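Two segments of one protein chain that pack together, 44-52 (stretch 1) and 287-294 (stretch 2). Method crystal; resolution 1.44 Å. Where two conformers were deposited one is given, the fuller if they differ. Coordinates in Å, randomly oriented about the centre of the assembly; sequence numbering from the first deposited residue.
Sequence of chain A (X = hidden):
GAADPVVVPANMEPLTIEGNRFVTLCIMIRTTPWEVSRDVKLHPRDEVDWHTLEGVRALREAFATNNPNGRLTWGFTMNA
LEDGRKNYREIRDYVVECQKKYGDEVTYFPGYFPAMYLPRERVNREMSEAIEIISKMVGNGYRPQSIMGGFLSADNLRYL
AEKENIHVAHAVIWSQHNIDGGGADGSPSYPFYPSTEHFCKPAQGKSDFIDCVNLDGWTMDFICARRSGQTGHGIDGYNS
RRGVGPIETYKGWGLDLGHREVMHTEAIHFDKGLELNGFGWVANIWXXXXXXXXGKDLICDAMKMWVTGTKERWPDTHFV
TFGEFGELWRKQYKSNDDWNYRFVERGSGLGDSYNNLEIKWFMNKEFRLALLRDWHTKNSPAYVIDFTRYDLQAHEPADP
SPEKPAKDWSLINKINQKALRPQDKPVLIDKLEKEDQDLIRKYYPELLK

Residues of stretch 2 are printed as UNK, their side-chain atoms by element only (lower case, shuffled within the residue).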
# COMPACT_ATOMS: atom_id res chain seq x y z
N PRO A 44 4.20 6.69 21.94
CA PRO A 44 4.88 6.34 23.17
C PRO A 44 4.80 4.89 23.66
O PRO A 44 5.51 4.51 24.58
CB PRO A 44 4.20 7.26 24.22
CG PRO A 44 2.91 7.51 23.67
CD PRO A 44 3.01 7.52 22.18
N ARG A 45 3.97 4.08 23.01
CA ARG A 45 3.73 2.73 23.52
C ARG A 45 4.96 1.82 23.41
O ARG A 45 5.49 1.61 22.32
CB ARG A 45 2.56 2.09 22.80
CG ARG A 45 2.26 0.66 23.29
CD ARG A 45 1.50 -0.08 22.23
NE ARG A 45 0.17 0.47 22.04
CZ ARG A 45 -0.55 0.35 20.93
NH1 ARG A 45 -0.07 -0.23 19.84
NH2 ARG A 45 -1.78 0.86 20.90
N ASP A 46 5.36 1.24 24.53
CA ASP A 46 6.44 0.26 24.60
C ASP A 46 5.86 -1.11 24.26
O ASP A 46 5.05 -1.65 25.02
CB ASP A 46 7.05 0.27 25.99
CG ASP A 46 8.12 -0.78 26.20
OD1 ASP A 46 8.38 -1.63 25.33
OD2 ASP A 46 8.75 -0.80 27.29
N GLU A 47 6.25 -1.67 23.11
CA GLU A 47 5.73 -2.95 22.64
C GLU A 47 6.71 -4.11 22.75
O GLU A 47 6.49 -5.16 22.12
CB GLU A 47 5.24 -2.83 21.20
CG GLU A 47 4.02 -1.95 21.01
CD GLU A 47 3.57 -1.89 19.59
OE1 GLU A 47 4.42 -2.12 18.69
OE2 GLU A 47 2.39 -1.61 19.29
N VAL A 48 7.79 -3.97 23.53
CA VAL A 48 8.72 -5.07 23.69
C VAL A 48 8.01 -6.37 24.07
O VAL A 48 8.25 -7.41 23.47
CB VAL A 48 9.84 -4.69 24.67
CG1 VAL A 48 10.63 -5.92 25.08
CG2 VAL A 48 10.72 -3.60 24.02
N ASP A 49 7.09 -6.31 25.03
CA ASP A 49 6.41 -7.49 25.50
C ASP A 49 5.33 -7.98 24.56
O ASP A 49 4.80 -9.07 24.72
CB ASP A 49 5.82 -7.23 26.89
CG ASP A 49 6.88 -6.93 27.95
OD1 ASP A 49 8.08 -7.25 27.78
OD2 ASP A 49 6.50 -6.36 29.00
N TRP A 50 5.01 -7.19 23.52
CA TRP A 50 3.99 -7.51 22.54
C TRP A 50 4.57 -8.31 21.36
O TRP A 50 3.82 -8.72 20.46
CB TRP A 50 3.33 -6.24 21.99
CG TRP A 50 2.66 -5.35 23.01
CD1 TRP A 50 3.04 -5.14 24.29
CD2 TRP A 50 1.51 -4.55 22.79
NE1 TRP A 50 2.18 -4.26 24.90
CE2 TRP A 50 1.23 -3.88 24.00
CE3 TRP A 50 0.67 -4.34 21.70
CZ2 TRP A 50 0.14 -3.01 24.13
CZ3 TRP A 50 -0.41 -3.48 21.85
CH2 TRP A 50 -0.65 -2.84 23.04
N HIS A 51 5.89 -8.52 21.39
CA HIS A 51 6.62 -9.21 20.34
C HIS A 51 7.24 -10.45 20.95
O HIS A 51 8.12 -10.36 21.79
CB HIS A 51 7.68 -8.32 19.69
CG HIS A 51 7.09 -7.21 18.88
ND1 HIS A 51 6.63 -6.03 19.43
CD2 HIS A 51 6.78 -7.15 17.56
CE1 HIS A 51 6.10 -5.28 18.47
NE2 HIS A 51 6.19 -5.93 17.32
N THR A 52 6.77 -11.62 20.53
CA THR A 52 7.28 -12.89 21.02
C THR A 52 7.55 -13.82 19.84
O THR A 52 6.89 -13.73 18.78
CB THR A 52 6.35 -13.61 22.01
OG1 THR A 52 5.20 -14.10 21.32
CG2 THR A 52 5.96 -12.69 23.17
N UNK A 287 0.65 -6.08 11.38
CA UNK A 287 1.66 -5.91 12.40
C UNK A 287 1.65 -7.10 13.35
O UNK A 287 0.59 -7.52 13.81
c UNK A 287 1.46 -3.35 12.34
o UNK A 287 -0.85 -3.70 11.65
c UNK A 287 1.40 -4.64 13.17
o UNK A 287 0.30 -2.10 10.70
c UNK A 287 0.22 -3.06 11.49
N UNK A 288 2.84 -7.65 13.60
CA UNK A 288 2.98 -8.81 14.48
C UNK A 288 2.35 -8.55 15.85
O UNK A 288 1.80 -9.46 16.47
c UNK A 288 4.42 -9.18 14.64
N UNK A 289 2.45 -7.32 16.34
CA UNK A 289 1.93 -6.99 17.66
C UNK A 289 0.42 -7.17 17.78
O UNK A 289 -0.11 -7.15 18.91
c UNK A 289 0.45 -4.06 17.29
o UNK A 289 -0.32 -4.40 16.41
c UNK A 289 2.35 -5.58 18.09
n UNK A 289 0.04 -3.38 18.37
c UNK A 289 1.92 -4.41 17.21
N UNK A 290 -0.28 -7.36 16.67
CA UNK A 290 -1.74 -7.55 16.73
C UNK A 290 -2.10 -8.79 17.52
O UNK A 290 -3.18 -8.84 18.17
c UNK A 290 -2.61 -7.86 12.24
c UNK A 290 -2.50 -6.31 14.66
se UNK A 290 -3.46 -6.30 13.00
c UNK A 290 -2.38 -7.63 15.34
N UNK A 291 -1.25 -9.80 17.50
CA UNK A 291 -1.49 -11.04 18.27
C UNK A 291 -1.62 -10.69 19.76
O UNK A 291 -2.51 -11.19 20.45
c UNK A 291 -0.37 -12.09 18.02
c UNK A 291 -0.32 -13.15 19.11
c UNK A 291 -0.50 -12.67 16.61
N UNK A 292 -0.74 -9.83 20.24
CA UNK A 292 -0.80 -9.39 21.65
C UNK A 292 -1.96 -8.43 21.89
O UNK A 292 -2.67 -8.52 22.93
c UNK A 292 0.49 -8.70 22.05
n UNK A 292 1.05 -9.47 24.36
c UNK A 292 1.08 -9.01 25.60
c UNK A 292 0.62 -8.48 23.52
c UNK A 292 0.40 -7.39 24.30
n UNK A 292 0.70 -7.75 25.59
N UNK A 293 -2.18 -7.49 20.98
CA UNK A 293 -3.21 -6.46 21.21
C UNK A 293 -4.62 -7.04 21.22
O UNK A 293 -5.48 -6.62 22.02
c UNK A 293 -3.66 -2.88 19.78
c UNK A 293 -3.10 -5.34 20.18
o UNK A 293 -2.81 -2.86 18.86
o UNK A 293 -4.34 -1.86 20.10
c UNK A 293 -3.95 -4.14 20.55
N UNK A 294 -4.87 -8.00 20.35
CA UNK A 294 -6.23 -8.51 20.09
C UNK A 294 -6.47 -9.96 20.40
O UNK A 294 -7.62 -10.39 20.45
c UNK A 294 -6.52 -6.78 18.27
c UNK A 294 -6.34 -4.05 17.68
c UNK A 294 -5.60 -6.32 17.37
c UNK A 294 -7.25 -4.49 18.57
c UNK A 294 -7.34 -5.84 18.90
c UNK A 294 -6.60 -8.23 18.64
c UNK A 294 -5.52 -4.95 17.04
O HOH W 1 -3.95 0.47 19.02
O HOH W 2 -1.59 -0.31 17.54
O HOH W 3 4.37 -5.40 15.20

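Position 287 carries five side-chain atoms, three carbons in an unbranched run with two oxygens on the third. That is a carboxylate on a two-carbon arm, and the residue is glutamate, E287. Its CA-to-CB bond points toward stretch 1, but the end of the side chain leads away and makes no contact there. Its backbone O accepts a hydrogen bond from the backbone N of position 290 at 3.0 Å, closing a type I turn.

Position 288 has a single side-chain carbon, which identifies alanine, A288. The methyl group points toward stretch 1, and its CB lies 4.3 Å from CD2 of H51, so the small side chain fits beside the imidazole.

At position 289 there are three carbons, the third bearing one oxygen and one nitrogen. The chain is therefore a primary amide, and the residue is glutamine, Q289. With chi1 and chi2 both p, it folds so that its amide reaches the acidic side chain of E47: NE2 of Q289 donates to OE2 of E47 at 3.1 Å. The same nitrogen sits at the edge of the W50 ring, 3.5 Å from CZ3 of W50, while CB of Q289 packs 3.8 Å from CE1 of H51.

Position 290 shows an unbranched chain of two carbons, a selenium and a terminal carbon. This is selenomethionine, M290, and it points away from stretch 1 without touching it.

One carbon carrying two others makes position 291 a valine, V291. It is directed sideways and stays out of contact.

At position 292 one carbon leads to a five-membered ring of three carbons and two nitrogens, the imidazole of histidine, H292. Its CD2 lies over a face of the W50 ring, 3.3 Å from CG of W50. The two rings are oblique, their planes at 36°, and CA of W50 sits over the face of the imidazole in a CH-pi contact.

Position 293 again has three carbons ending in two oxygens, hence glutamate, E293. Its CB lies 3.7 Å from CZ3 of W50, and its OE1 accepts a hydrogen bond from NE2 of Q289 at 2.9 Å. OE2 of E293 forms a long salt bridge with NH2 of R45 at 3.8 Å; because the oxygen lies well out of the guanidinium plane, only the charges interact directly.

Position 294 bears one carbon and a six-carbon ring. It is phenylalanine, F294, beyond contact with stretch 1.

The contact joins an aromatic patch to a polar network. W50 covers H292, while Q289 spends its amide hydrogens on two carboxylates, E47 and E293. R45 completes the network through its salt bridge to E47, NH1 to OE2 at 2.9 Å, and through two waters, each accepting from R45 and donating to E293. A third water links NE2 of H51 to the backbone N of Q289, tying the ring to the turn.

Stretch 2, residues 287-294: EAQMVHEF
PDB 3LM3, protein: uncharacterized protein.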